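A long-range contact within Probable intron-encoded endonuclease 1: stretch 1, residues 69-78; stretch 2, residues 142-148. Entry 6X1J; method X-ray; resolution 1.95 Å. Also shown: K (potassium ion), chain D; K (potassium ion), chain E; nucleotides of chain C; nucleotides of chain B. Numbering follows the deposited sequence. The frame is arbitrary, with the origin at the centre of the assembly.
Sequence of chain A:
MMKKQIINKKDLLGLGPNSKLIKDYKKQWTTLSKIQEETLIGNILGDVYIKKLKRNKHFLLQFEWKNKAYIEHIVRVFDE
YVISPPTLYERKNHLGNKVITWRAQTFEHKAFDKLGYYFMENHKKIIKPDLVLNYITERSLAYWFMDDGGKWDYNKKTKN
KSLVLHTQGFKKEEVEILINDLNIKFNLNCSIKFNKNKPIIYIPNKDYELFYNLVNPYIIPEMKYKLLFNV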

# COMPACT_ATOMS: atom_id res chain seq x y z
N ALA A 69 -13.34 -6.33 2.68
CA ALA A 69 -12.50 -7.52 2.94
C ALA A 69 -11.04 -7.07 2.91
O ALA A 69 -10.30 -7.55 3.75
CB ALA A 69 -12.82 -8.59 1.96
N TYR A 70 -10.66 -6.11 2.05
CA TYR A 70 -9.23 -5.72 1.88
C TYR A 70 -8.71 -4.98 3.12
O TYR A 70 -7.65 -5.39 3.65
CB TYR A 70 -8.99 -4.88 0.61
CG TYR A 70 -7.53 -4.61 0.34
CD1 TYR A 70 -6.61 -5.66 0.28
CD2 TYR A 70 -7.04 -3.33 0.15
CE1 TYR A 70 -5.26 -5.44 0.03
CE2 TYR A 70 -5.69 -3.10 -0.09
CZ TYR A 70 -4.80 -4.15 -0.15
OH TYR A 70 -3.47 -3.92 -0.39
N ILE A 71 -9.40 -3.91 3.56
CA ILE A 71 -9.00 -3.18 4.78
C ILE A 71 -8.96 -4.13 5.99
O ILE A 71 -8.05 -3.98 6.84
CB ILE A 71 -9.87 -1.94 5.05
CG1 ILE A 71 -9.23 -1.05 6.12
CG2 ILE A 71 -11.27 -2.34 5.45
CD1 ILE A 71 -9.79 0.39 6.16
N GLU A 72 -9.88 -5.08 6.09
CA GLU A 72 -9.87 -6.01 7.25
C GLU A 72 -8.63 -6.93 7.20
O GLU A 72 -8.00 -7.19 8.27
CB GLU A 72 -11.15 -6.85 7.30
CG GLU A 72 -12.36 -6.10 7.79
CD GLU A 72 -13.66 -6.90 7.67
OE1 GLU A 72 -13.61 -8.12 7.33
OE2 GLU A 72 -14.71 -6.29 7.89
N HIS A 73 -8.21 -7.30 5.99
CA HIS A 73 -6.94 -8.03 5.76
C HIS A 73 -5.71 -7.20 6.19
O HIS A 73 -4.80 -7.79 6.82
CB HIS A 73 -6.85 -8.43 4.29
CG HIS A 73 -5.54 -9.04 3.95
ND1 HIS A 73 -5.22 -10.35 4.31
CD2 HIS A 73 -4.46 -8.53 3.32
CE1 HIS A 73 -4.01 -10.63 3.88
NE2 HIS A 73 -3.52 -9.52 3.27
N ILE A 74 -5.65 -5.92 5.82
CA ILE A 74 -4.48 -5.02 6.12
C ILE A 74 -4.39 -4.86 7.65
O ILE A 74 -3.32 -5.12 8.24
CB ILE A 74 -4.63 -3.68 5.37
CG1 ILE A 74 -4.57 -3.85 3.84
CG2 ILE A 74 -3.60 -2.68 5.86
CD1 ILE A 74 -3.26 -4.40 3.34
N VAL A 75 -5.52 -4.54 8.28
CA VAL A 75 -5.61 -4.47 9.76
C VAL A 75 -5.11 -5.78 10.40
O VAL A 75 -4.36 -5.65 11.37
CB VAL A 75 -6.99 -4.03 10.25
CG1 VAL A 75 -7.15 -4.26 11.74
CG2 VAL A 75 -7.21 -2.56 9.94
N ARG A 76 -5.44 -6.97 9.91
CA ARG A 76 -4.89 -8.22 10.52
C ARG A 76 -3.36 -8.23 10.36
O ARG A 76 -2.69 -8.53 11.36
CB ARG A 76 -5.54 -9.51 10.01
CG ARG A 76 -6.93 -9.78 10.59
CD ARG A 76 -7.63 -11.11 10.24
NE ARG A 76 -7.67 -11.40 8.80
CZ ARG A 76 -8.59 -10.97 7.91
NH1 ARG A 76 -8.47 -11.30 6.63
NH2 ARG A 76 -9.61 -10.19 8.27
N VAL A 77 -2.80 -7.82 9.20
CA VAL A 77 -1.30 -7.79 9.01
C VAL A 77 -0.63 -6.90 10.09
O VAL A 77 0.39 -7.28 10.65
CB VAL A 77 -0.90 -7.33 7.59
CG1 VAL A 77 0.61 -7.18 7.46
CG2 VAL A 77 -1.43 -8.23 6.50
N PHE A 78 -1.17 -5.72 10.35
CA PHE A 78 -0.68 -4.78 11.37
C PHE A 78 -1.54 -4.85 12.66
O PHE A 78 -1.82 -3.80 13.28
CB PHE A 78 -0.68 -3.39 10.73
CG PHE A 78 0.21 -3.32 9.50
CD1 PHE A 78 1.59 -3.23 9.64
CD2 PHE A 78 -0.33 -3.39 8.22
CE1 PHE A 78 2.41 -3.16 8.51
CE2 PHE A 78 0.49 -3.33 7.10
CZ PHE A 78 1.86 -3.23 7.25
K K D . -6.36 2.17 -5.26
K K E . -0.49 6.10 -4.57
P DC C 17 -4.98 4.34 -7.50
OP1 DC C 17 -5.24 4.52 -6.05
OP2 DC C 17 -3.56 4.36 -7.96
O5' DC C 17 -5.71 2.98 -7.93
C5' DC C 17 -5.74 2.40 -9.26
C4' DC C 17 -7.17 2.31 -9.75
O4' DC C 17 -7.62 3.58 -10.30
C3' DC C 17 -7.52 1.24 -10.79
O3' DC C 17 -8.70 0.54 -10.31
C2' DC C 17 -7.74 2.05 -12.05
C1' DC C 17 -8.26 3.38 -11.55
N1 DC C 17 -7.97 4.55 -12.42
C2 DC C 17 -8.96 5.52 -12.67
O2 DC C 17 -10.10 5.37 -12.19
N3 DC C 17 -8.66 6.60 -13.43
C4 DC C 17 -7.42 6.76 -13.90
N4 DC C 17 -7.17 7.82 -14.66
C5 DC C 17 -6.39 5.81 -13.64
C6 DC C 17 -6.70 4.74 -12.88
P DC B 15 -4.24 6.93 -4.00
OP1 DC B 15 -4.32 7.94 -5.08
OP2 DC B 15 -3.37 5.70 -4.10
O5' DC B 15 -3.79 7.86 -2.83
C5' DC B 15 -3.23 7.48 -1.59
C4' DC B 15 -2.97 8.86 -1.03
O4' DC B 15 -4.21 9.58 -0.87
C3' DC B 15 -2.11 9.09 0.22
O3' DC B 15 -1.05 9.85 -0.40
C2' DC B 15 -3.12 9.65 1.21
C1' DC B 15 -4.15 10.36 0.31
N1 DC B 15 -5.52 10.44 0.86
C2 DC B 15 -6.18 11.68 0.87
O2 DC B 15 -5.60 12.68 0.41
N3 DC B 15 -7.42 11.77 1.40
C4 DC B 15 -8.02 10.67 1.87
N4 DC B 15 -9.24 10.79 2.38
C5 DC B 15 -7.38 9.39 1.84
C6 DC B 15 -6.13 9.33 1.37
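Stretch 2 (142-148) AYWFMDD

Two side-chain hydrogen bonds tie stretch 2 to stretch 1, and both involve a tyrosine hydroxyl. In the first, Tyr 70 OH donates to Asp 147 OD1 at 2.7 Å. The carboxylate oxygen lies at the edge of the Tyr 70 ring, near its plane, where an in-plane phenol proton can reach it; the other oxygen, Asp 147 OD2, is hydrogen-bonded elsewhere in the structure. In the second, His 73 NE2 and Tyr 143 OH are 2.8 Å apart with an angle of 172°, a nearly linear bond in which either atom could be the donor. The two rings also lie nearly coplanar: the planes of the His 73 and Tyr 143 rings differ by 5° and their centroids are 5.9 Å apart, so they meet rim to rim, with neither over the face of the other.

These bonds join two helices. Residues 69-77 and 142-148 are helical, each in a helix that begins earlier in the chain, and i to i+4 backbone bonds run through both, such as His 73 N to Ala 69 O at 3.1 Å in stretch 1 and Met 146 N to Ala 142 O at 2.8 Å in stretch 2. Phe 78 N still bonds to Ile 74 O at 3.1 Å, although Phe 78, with phi/psi of -101/37, is the first residue to leave helical values. The N-to-C directions make an angle of 149° (signed crossing angle -149°), so stretch 2 runs roughly antiparallel to stretch 1. Accordingly, Tyr 70 CA lies nearest Met 146 CA at 8.9 Å, whereas Ile 74 CA, farther along stretch 1, pairs with the earlier Tyr 143 CA at 9.6 Å. The axes approach no closer than 12.6 Å, a gap bridged by long side chains; the buried surface totals a modest 249 Å².

Packing fills in around the polar pairs. Tyr 143 is a knob in a hole formed by Tyr 70, His 73, Ile 74 and Val 77. Its CA-to-CB bond points sideways, but the end of the side chain comes nearer, and the m rotamer (chi1 -76°) accompanies this placement. Tyr 143 CE1 is 3.8 Å from Ile 74 CD1, Tyr 143 CD1 is 3.6 Å from Tyr 70 OH, and Val 77 CG2 stands 4.3 Å from Tyr 143 OH. The CA-to-CB bond of Met 146 points toward stretch 1, and its CB is 4.0 Å from Tyr 70 CZ, while its SD lies 5.1 Å from the Tyr 70 ring centroid, oblique to the ring.

Beyond this contact, stretch 2 reaches the metal sites: Asp 147 O binds the potassium ion of chain D at 2.3 Å, and Asp 148 OD2 binds that of chain E at 2.8 Å.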

# COMPACT_ATOMS: atom_id res chain seq x y z
N ALA A 142 2.91 -7.21 -4.75
CA ALA A 142 1.50 -7.66 -4.70
C ALA A 142 0.64 -6.59 -4.04
O ALA A 142 -0.46 -6.30 -4.53
CB ALA A 142 1.35 -8.97 -3.95
N TYR A 143 1.12 -6.05 -2.93
CA TYR A 143 0.39 -4.99 -2.19
C TYR A 143 0.32 -3.72 -3.03
O TYR A 143 -0.74 -3.10 -3.09
CB TYR A 143 0.95 -4.89 -0.75
CG TYR A 143 0.48 -6.03 0.12
CD1 TYR A 143 -0.78 -6.02 0.72
CD2 TYR A 143 1.23 -7.19 0.26
CE1 TYR A 143 -1.26 -7.09 1.48
CE2 TYR A 143 0.76 -8.28 1.00
CZ TYR A 143 -0.49 -8.24 1.60
OH TYR A 143 -0.91 -9.31 2.34
N TRP A 144 1.43 -3.32 -3.67
CA TRP A 144 1.45 -2.15 -4.58
C TRP A 144 0.39 -2.38 -5.65
O TRP A 144 -0.40 -1.48 -5.92
CB TRP A 144 2.81 -2.06 -5.21
CG TRP A 144 3.05 -0.86 -6.05
CD1 TRP A 144 2.32 0.30 -6.10
CD2 TRP A 144 4.23 -0.64 -6.82
NE1 TRP A 144 2.95 1.20 -6.92
CE2 TRP A 144 4.12 0.64 -7.38
CE3 TRP A 144 5.35 -1.44 -7.12
CZ2 TRP A 144 5.12 1.17 -8.21
CZ3 TRP A 144 6.31 -0.94 -7.97
CH2 TRP A 144 6.19 0.35 -8.49
N PHE A 145 0.35 -3.58 -6.19
CA PHE A 145 -0.62 -3.91 -7.27
C PHE A 145 -2.07 -3.92 -6.74
O PHE A 145 -2.97 -3.38 -7.41
CB PHE A 145 -0.20 -5.21 -7.97
CG PHE A 145 -1.07 -5.48 -9.19
CD1 PHE A 145 -0.85 -4.80 -10.37
CD2 PHE A 145 -2.17 -6.32 -9.10
CE1 PHE A 145 -1.72 -4.94 -11.45
CE2 PHE A 145 -3.02 -6.48 -10.19
CZ PHE A 145 -2.79 -5.79 -11.35
N MET A 146 -2.37 -4.48 -5.56
CA MET A 146 -3.78 -4.50 -5.07
C MET A 146 -4.21 -3.05 -4.83
O MET A 146 -5.36 -2.68 -5.13
CB MET A 146 -3.93 -5.36 -3.81
CG MET A 146 -3.61 -6.83 -4.08
SD MET A 146 -3.97 -8.00 -2.72
CE MET A 146 -2.45 -7.98 -1.77
N ASP A 147 -3.29 -2.21 -4.40
CA ASP A 147 -3.56 -0.78 -4.12
C ASP A 147 -3.77 -0.04 -5.44
O ASP A 147 -4.93 0.39 -5.71
CB ASP A 147 -2.45 -0.20 -3.25
CG ASP A 147 -2.49 -0.64 -1.80
OD1 ASP A 147 -3.37 -1.47 -1.45
OD2 ASP A 147 -1.67 -0.12 -1.00
N ASP A 148 -2.72 0.03 -6.27
CA ASP A 148 -2.60 1.00 -7.39
C ASP A 148 -2.60 0.31 -8.76
O ASP A 148 -2.39 0.98 -9.79
CB ASP A 148 -1.36 1.86 -7.14
CG ASP A 148 -1.71 3.09 -6.32
OD1 ASP A 148 -2.68 3.01 -5.57
OD2 ASP A 148 -1.02 4.12 -6.46
O HOH W 1 -8.60 1.88 -6.57
O HOH W 2 -8.00 4.75 -6.51
O HOH W 3 0.09 8.17 -2.67
O HOH W 4 -2.11 6.86 -6.92
O HOH W 5 1.04 7.10 -7.17